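Local coordinates for extracellular solute-binding protein, family 3 (Methylophaga aminisulfidivorans MP, PDB 5SV6) that is of unknown function but has the architecture of a periplasmic solute-binding protein and, as MxaJ, is probably linked to the methanol dehydrogenase system, at residues I268-A271 and L272-D276; L70-I73 and L74-T77; D260-E263 and L264-E267. All blocks are in the same frame, centred on the assembly; numbering follows the deposited sequence.

Contact 1. Residues I268-A271 and L272-D276; sequences INTA and LHKAD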
loop_
_atom_site.group_PDB
_atom_site.type_symbol
_atom_site.label_atom_id
_atom_site.label_comp_id
_atom_site.label_asym_id
_atom_site.label_seq_id
_atom_site.Cartn_x
_atom_site.Cartn_y
_atom_site.Cartn_z
ATOM N N ILE A 268 -15.489 9.854 -13.049
ATOM C CA ILE A 268 -14.933 9.177 -11.899
ATOM C C ILE A 268 -15.054 10.029 -10.635
ATOM O O ILE A 268 -15.495 9.547 -9.602
ATOM C CB ILE A 268 -13.466 8.756 -12.172
ATOM C CG1 ILE A 268 -13.466 7.597 -13.176
ATOM C CG2 ILE A 268 -12.781 8.360 -10.872
ATOM C CD1 ILE A 268 -12.107 7.220 -13.737
ATOM N N ASN A 269 -14.687 11.299 -10.727
ATOM C CA ASN A 269 -14.788 12.184 -9.580
ATOM C C ASN A 269 -16.228 12.303 -9.079
ATOM O O ASN A 269 -16.483 12.332 -7.879
ATOM C CB ASN A 269 -14.212 13.562 -9.914
ATOM C CG ASN A 269 -12.697 13.591 -9.819
ATOM O OD1 ASN A 269 -12.098 12.736 -9.156
ATOM N ND2 ASN A 269 -12.071 14.572 -10.469
ATOM N N THR A 270 -17.162 12.355 -10.016
ATOM C CA THR A 270 -18.569 12.438 -9.666
ATOM C C THR A 270 -18.988 11.171 -8.940
ATOM O O THR A 270 -19.671 11.234 -7.923
ATOM C CB THR A 270 -19.423 12.652 -10.931
ATOM O OG1 THR A 270 -19.177 13.967 -11.428
ATOM C CG2 THR A 270 -20.924 12.505 -10.643
ATOM N N ALA A 271 -18.560 10.019 -9.457
ATOM C CA ALA A 271 -18.949 8.747 -8.875
ATOM C C ALA A 271 -18.336 8.572 -7.485
ATOM O O ALA A 271 -18.999 8.091 -6.571
ATOM C CB ALA A 271 -18.554 7.590 -9.784
ATOM N N LEU A 272 -17.068 8.953 -7.341
ATOM C CA LEU A 272 -16.362 8.855 -6.055
ATOM C C LEU A 272 -17.085 9.616 -4.957
ATOM O O LEU A 272 -17.247 9.130 -3.843
ATOM C CB LEU A 272 -14.933 9.400 -6.177
ATOM C CG LEU A 272 -13.958 8.522 -6.955
ATOM C CD1 LEU A 272 -12.582 9.174 -7.057
ATOM C CD2 LEU A 272 -13.870 7.178 -6.266
ATOM N N HIS A 273 -17.514 10.826 -5.274
ATOM C CA HIS A 273 -18.251 11.605 -4.294
ATOM C C HIS A 273 -19.587 10.915 -3.963
ATOM O O HIS A 273 -19.952 10.761 -2.788
ATOM C CB HIS A 273 -18.455 13.037 -4.793
ATOM C CG HIS A 273 -19.009 13.953 -3.751
ATOM N ND1 HIS A 273 -20.304 14.428 -3.789
ATOM C CD2 HIS A 273 -18.453 14.466 -2.626
ATOM C CE1 HIS A 273 -20.518 15.198 -2.736
ATOM N NE2 HIS A 273 -19.411 15.238 -2.015
ATOM N N LYS A 274 -20.293 10.461 -4.995
ATOM C CA LYS A 274 -21.591 9.808 -4.802
ATOM C C LYS A 274 -21.493 8.543 -3.960
ATOM O O LYS A 274 -22.329 8.294 -3.092
ATOM C CB LYS A 274 -22.239 9.468 -6.151
ATOM C CG LYS A 274 -23.299 10.459 -6.588
ATOM C CD LYS A 274 -24.273 9.868 -7.620
ATOM C CE LYS A 274 -23.682 9.935 -9.010
ATOM N NZ LYS A 274 -24.582 9.370 -10.062
ATOM N N ALA A 275 -20.460 7.748 -4.214
ATOM C CA ALA A 275 -20.329 6.448 -3.571
ATOM C C ALA A 275 -19.451 6.498 -2.333
ATOM O O ALA A 275 -19.093 5.455 -1.788
ATOM C CB ALA A 275 -19.777 5.435 -4.556
ATOM N N ASP A 276 -19.108 7.700 -1.886
ATOM C CA ASP A 276 -18.175 7.834 -0.776
ATOM C C ASP A 276 -18.492 6.981 0.467
ATOM O O ASP A 276 -17.587 6.370 1.024
ATOM C CB ASP A 276 -17.953 9.295 -0.389
ATOM C CG ASP A 276 -16.837 9.447 0.615
ATOM O OD1 ASP A 276 -15.704 9.018 0.311
ATOM O OD2 ASP A 276 -17.092 9.956 1.714
#

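Contact 2. Residues L70-I73 and L74-T77; sequences LAKI and LADT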
loop_
_atom_site.group_PDB
_atom_site.type_symbol
_atom_site.label_atom_id
_atom_site.label_comp_id
_atom_site.label_asym_id
_atom_site.label_seq_id
_atom_site.Cartn_x
_atom_site.Cartn_y
_atom_site.Cartn_z
ATOM N N LEU A 70 -13.754 -2.171 -4.542
ATOM C CA LEU A 70 -13.879 -0.756 -4.870
ATOM C C LEU A 70 -14.193 -0.558 -6.343
ATOM O O LEU A 70 -14.927 0.357 -6.704
ATOM C CB LEU A 70 -12.595 -0.005 -4.510
ATOM C CG LEU A 70 -12.300 0.069 -3.011
ATOM C CD1 LEU A 70 -10.966 0.749 -2.754
ATOM C CD2 LEU A 70 -13.451 0.779 -2.266
ATOM N N ALA A 71 -13.627 -1.414 -7.188
ATOM C CA ALA A 71 -13.831 -1.311 -8.630
ATOM C C ALA A 71 -15.295 -1.583 -8.972
ATOM O O ALA A 71 -15.881 -0.932 -9.840
ATOM C CB ALA A 71 -12.919 -2.295 -9.364
ATOM N N LYS A 72 -15.875 -2.558 -8.281
ATOM C CA LYS A 72 -17.284 -2.906 -8.472
ATOM C C LYS A 72 -18.192 -1.733 -8.074
ATOM O O LYS A 72 -19.099 -1.350 -8.824
ATOM C CB LYS A 72 -17.591 -4.212 -7.715
ATOM C CG LYS A 72 -19.062 -4.636 -7.543
ATOM C CD LYS A 72 -19.932 -4.426 -8.760
ATOM C CE LYS A 72 -19.387 -5.053 -10.026
ATOM N NZ LYS A 72 -19.495 -4.022 -11.113
ATOM N N ILE A 73 -17.932 -1.149 -6.913
ATOM C CA ILE A 73 -18.642 0.051 -6.492
ATOM C C ILE A 73 -18.509 1.171 -7.530
ATOM O O ILE A 73 -19.503 1.788 -7.920
ATOM C CB ILE A 73 -18.133 0.540 -5.124
ATOM C CG1 ILE A 73 -18.495 -0.482 -4.040
ATOM C CG2 ILE A 73 -18.706 1.900 -4.794
ATOM C CD1 ILE A 73 -17.903 -0.168 -2.682
ATOM N N LEU A 74 -17.286 1.426 -7.986
ATOM C CA LEU A 74 -17.064 2.509 -8.954
ATOM C C LEU A 74 -17.822 2.265 -10.268
ATOM O O LEU A 74 -18.452 3.181 -10.816
ATOM C CB LEU A 74 -15.562 2.696 -9.215
ATOM C CG LEU A 74 -15.155 3.795 -10.198
ATOM C CD1 LEU A 74 -15.679 5.186 -9.763
ATOM C CD2 LEU A 74 -13.625 3.807 -10.371
ATOM N N ALA A 75 -17.778 1.034 -10.771
ATOM C CA ALA A 75 -18.467 0.715 -12.025
ATOM C C ALA A 75 -19.997 0.797 -11.880
ATOM O O ALA A 75 -20.680 1.348 -12.753
ATOM C CB ALA A 75 -18.046 -0.639 -12.551
ATOM N N ASP A 76 -20.522 0.244 -10.784
ATOM C CA ASP A 76 -21.960 0.297 -10.495
ATOM C C ASP A 76 -22.443 1.742 -10.433
ATOM O O ASP A 76 -23.477 2.093 -11.001
ATOM C CB ASP A 76 -22.280 -0.382 -9.159
ATOM C CG ASP A 76 -22.225 -1.907 -9.232
ATOM O OD1 ASP A 76 -22.104 -2.468 -10.341
ATOM O OD2 ASP A 76 -22.315 -2.549 -8.163
ATOM N N THR A 77 -21.683 2.577 -9.731
ATOM C CA THR A 77 -22.035 3.983 -9.548
ATOM C C THR A 77 -22.051 4.756 -10.864
ATOM O O THR A 77 -22.846 5.681 -11.039
ATOM C CB THR A 77 -21.091 4.651 -8.539
ATOM O OG1 THR A 77 -21.097 3.882 -7.332
ATOM C CG2 THR A 77 -21.532 6.090 -8.232
HETATM O O HOH W 1 -21.760 -2.672 -12.799
#

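Contact 3. Residues D260-E263 and L264-E267; sequences DDQE and LLKE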
loop_
_atom_site.group_PDB
_atom_site.type_symbol
_atom_site.label_atom_id
_atom_site.label_comp_id
_atom_site.label_asym_id
_atom_site.label_seq_id
_atom_site.Cartn_x
_atom_site.Cartn_y
_atom_site.Cartn_z
ATOM N N ASP A 260 -4.882 12.362 -20.831
ATOM C CA ASP A 260 -5.787 12.921 -21.832
ATOM C C ASP A 260 -7.253 12.495 -21.642
ATOM O O ASP A 260 -8.142 12.985 -22.347
ATOM C CB ASP A 260 -5.322 12.514 -23.226
ATOM C CG ASP A 260 -5.411 11.024 -23.444
ATOM O OD1 ASP A 260 -4.441 10.306 -23.108
ATOM O OD2 ASP A 260 -6.464 10.561 -23.928
ATOM N N ASP A 261 -7.500 11.579 -20.706
ATOM C CA ASP A 261 -8.839 11.014 -20.507
ATOM C C ASP A 261 -9.614 11.857 -19.518
ATOM O O ASP A 261 -10.103 11.358 -18.506
ATOM C CB ASP A 261 -8.765 9.568 -20.000
ATOM C CG ASP A 261 -9.052 8.544 -21.090
ATOM O OD1 ASP A 261 -9.206 8.939 -22.267
ATOM O OD2 ASP A 261 -9.106 7.335 -20.778
ATOM N N GLN A 262 -9.729 13.145 -19.822
ATOM C CA GLN A 262 -10.308 14.089 -18.890
ATOM C C GLN A 262 -11.810 13.885 -18.684
ATOM O O GLN A 262 -12.320 14.114 -17.585
ATOM C CB GLN A 262 -9.980 15.527 -19.324
ATOM C CG GLN A 262 -8.491 15.876 -19.155
ATOM C CD GLN A 262 -8.080 15.986 -17.688
ATOM O OE1 GLN A 262 -8.792 16.585 -16.878
ATOM N NE2 GLN A 262 -6.938 15.395 -17.340
ATOM N N GLU A 263 -12.526 13.455 -19.717
ATOM C CA GLU A 263 -13.967 13.285 -19.547
ATOM C C GLU A 263 -14.248 12.112 -18.609
ATOM O O GLU A 263 -15.098 12.204 -17.727
ATOM C CB GLU A 263 -14.680 13.103 -20.893
ATOM C CG GLU A 263 -14.807 14.384 -21.701
ATOM C CD GLU A 263 -15.669 15.440 -21.018
ATOM O OE1 GLU A 263 -16.697 15.081 -20.407
ATOM O OE2 GLU A 263 -15.318 16.633 -21.104
ATOM N N LEU A 264 -13.520 11.019 -18.811
ATOM C CA LEU A 264 -13.574 9.871 -17.915
ATOM C C LEU A 264 -13.250 10.280 -16.476
ATOM O O LEU A 264 -13.930 9.867 -15.544
ATOM C CB LEU A 264 -12.594 8.793 -18.377
ATOM C CG LEU A 264 -12.459 7.537 -17.509
ATOM C CD1 LEU A 264 -13.798 6.827 -17.435
ATOM C CD2 LEU A 264 -11.403 6.609 -18.081
ATOM N N LEU A 265 -12.200 11.079 -16.307
ATOM C CA LEU A 265 -11.813 11.578 -14.988
ATOM C C LEU A 265 -12.947 12.334 -14.289
ATOM O O LEU A 265 -13.160 12.181 -13.083
ATOM C CB LEU A 265 -10.586 12.481 -15.094
ATOM C CG LEU A 265 -10.038 13.059 -13.781
ATOM C CD1 LEU A 265 -9.475 11.970 -12.909
ATOM C CD2 LEU A 265 -8.973 14.128 -14.038
ATOM N N LYS A 266 -13.666 13.164 -15.040
ATOM C CA LYS A 266 -14.799 13.882 -14.467
ATOM C C LYS A 266 -15.906 12.925 -13.989
ATOM O O LYS A 266 -16.471 13.120 -12.917
ATOM C CB LYS A 266 -15.337 14.953 -15.442
ATOM C CG LYS A 266 -14.347 16.097 -15.655
ATOM C CD LYS A 266 -14.953 17.287 -16.404
ATOM C CE LYS A 266 -15.492 16.881 -17.765
ATOM N NZ LYS A 266 -16.082 18.044 -18.524
ATOM N N GLU A 267 -16.206 11.889 -14.770
ATOM C CA GLU A 267 -17.221 10.912 -14.367
ATOM C C GLU A 267 -16.781 10.148 -13.116
ATOM O O GLU A 267 -17.586 9.828 -12.241
ATOM C CB GLU A 267 -17.512 9.919 -15.499
ATOM C CG GLU A 267 -18.290 10.506 -16.669
ATOM C CD GLU A 267 -18.756 9.445 -17.658
ATOM O OE1 GLU A 267 -18.969 8.275 -17.253
ATOM O OE2 GLU A 267 -18.912 9.788 -18.847
#

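Contact 1. Residues I268-A271 and L272-D276
Leu272 and Ile268 stand one helical turn apart with their side chains side by side and pointing the same way. Followed outward, Leu272 CB lies 3.5 Å from Ile268 O, and CG comes closer still, 3.2 Å from Ile268 O. CG is turned back beside its own backbone N (chi1 -72°), which brings it up beside that carbonyl oxygen. At the tip, CD1 meets the methyl CG2 of Ile268 at 3.9 Å, while Asn269 OD1 lies at the edge of contact, 4.2 Å from Leu272 CD1, and takes its hydrogen bond from the backbone N of Asp121. With Leu272 cut back to alanine, Ile268 CG2 would probably lose the methyl it rests on and a gap would open toward Ser120 and Ile255. The backbone supports the pairing: Leu272 N donates to Ile268 O at 2.8 Å, nearly straight at 165°. The same i to i+4 pattern runs on to Ala275 N, which reaches Ala271 O at 2.8 Å, just where the chain leaves helical geometry. On the outer side, Thr270 CG2 and Lys274 CE graze at 4.1 Å. These are the last turns of an amphipathic helix, 262-274, with Thr270, His273 and Lys274 exposed: Ile268 and Leu272 face the sheet, both touching Ser120 of strand 118-133 and Ile255 of strand 247-257, whereas Ala271 and Ala275 offer their methyls to helix 66-77, meeting Leu74, Ile73 and Thr77.

Contact 2. Residues L70-I73 and L74-T77
Lys72 and Asp76 form an i to i+4 salt bridge along the helix, with Lys72 NZ 3.1 Å from Asp76 OD1. The ammonium meets that oxygen from above the carboxylate plane, 53° out of it. A water completes a small triangle, accepting from Lys72 NZ and donating to Asp76 OD1. The lysine reaches this place by folding: CG starts anti to the backbone N (chi1 168°), then bends at chi2, chi3 and chi4 carry the chain across the carboxylate, so that CD approaches Asp76 OD2 to 3.1 Å. Beneath the pair, Asp76 N donates to Lys72 O at 2.9 Å, fixing the spacing of the two residues.

A second polar grip lies in the last turn of helix 66-77, where Ile73 O accepts twice from Thr77. The hydroxyl OG1 bonds Ile73 O at 2.7 Å and Thr77 N bonds the same oxygen at 2.9 Å, from opposite faces of the carbonyl plane. This is the familiar helix pattern of a threonine hydroxyl bonding back to the carbonyl four residues earlier. Beside this, Thr77 OG1 lies 4.0 Å from Ile73 CG2, the two side chains running alongside each other.

Further out, the helix is wedged between other elements. Ala71 meets Phe84 and Ala75 meets Leu82 of strand 82-87, Leu70 and Ile73 pack on Val282 of helix 276-286, and Thr77 also touches Lys274 of helix 262-274.

Contact 3. Residues D260-E263 and L264-E267
Charge pairing links Glu263 to Lys266, three residues on: Lys266 NZ donates to Glu263 OE2 at 3.0 Å in a salt bridge. The ammonium comes in on the syn side of that oxygen, 32° out of the carboxylate plane. Both chains point the same way, and each is bent, Glu263 at chi2 (-64°) and Lys266 at chi3, which turns the carboxylate and the ammonium toward each other. Both residues are exposed, so the bridge lies on the surface, where solvent would probably weaken its pull.

Leucine methyls lying against polar groups make the remaining side-chain contacts. Leu265 CD2 runs beside the amide of Gln262, 3.8 Å from Gln262 OE1, while the amide nitrogen NE2 of Gln262 is hydrogen-bonded to Ser259 O. Asp261 crosses Leu264 at an angle and brings OD2 to 3.6 Å from Leu264 CD2; the same carboxylate is in a salt bridge with Arg258. Leu264 and Leu265 turn to different neighbours, Leu264 to Met78 and Asp105, Leu265 to Ala118 of strand 118-133.

Backbone bonds set the first turn. Leu265 N donates to Asp261 O at 3.1 Å, and Lys266 N to Gln262 O at 3.0 Å. Glu267 N follows with Glu263 O at 3.2 Å.

The arrangement is the amino-terminal start of helix 262-274. Asp261 holds the N-cap position but makes no side-chain capping bond; instead, it is the centre of an inverse gamma turn, in which the bond from Gln262 N to Asp260 O is weak.

Contacts 1 and 3 are successive parts of helix 262-274, adjoining in sequence with centres about 13 Å apart, whereas contact 2 lies on helix 66-77. Contact 3, at the helix start, is a surface contact with no buried residue among those that touch; its side-chain bond is a salt bridge, with leucine methyls against polar groups beside it. Contacts 1 and 2 are partly buried and meet directly, Ala271 O lying 3.6 Å from Thr77 CG2. Their chemistry is mainly apolar where the helices meet, apart from the Thr77 hydroxyl, bonded to Ile73 O, and contact 2 keeps its salt bridge on the outer side. Contacts 2 and 3 do not touch; their nearest atoms are about 6 Å apart.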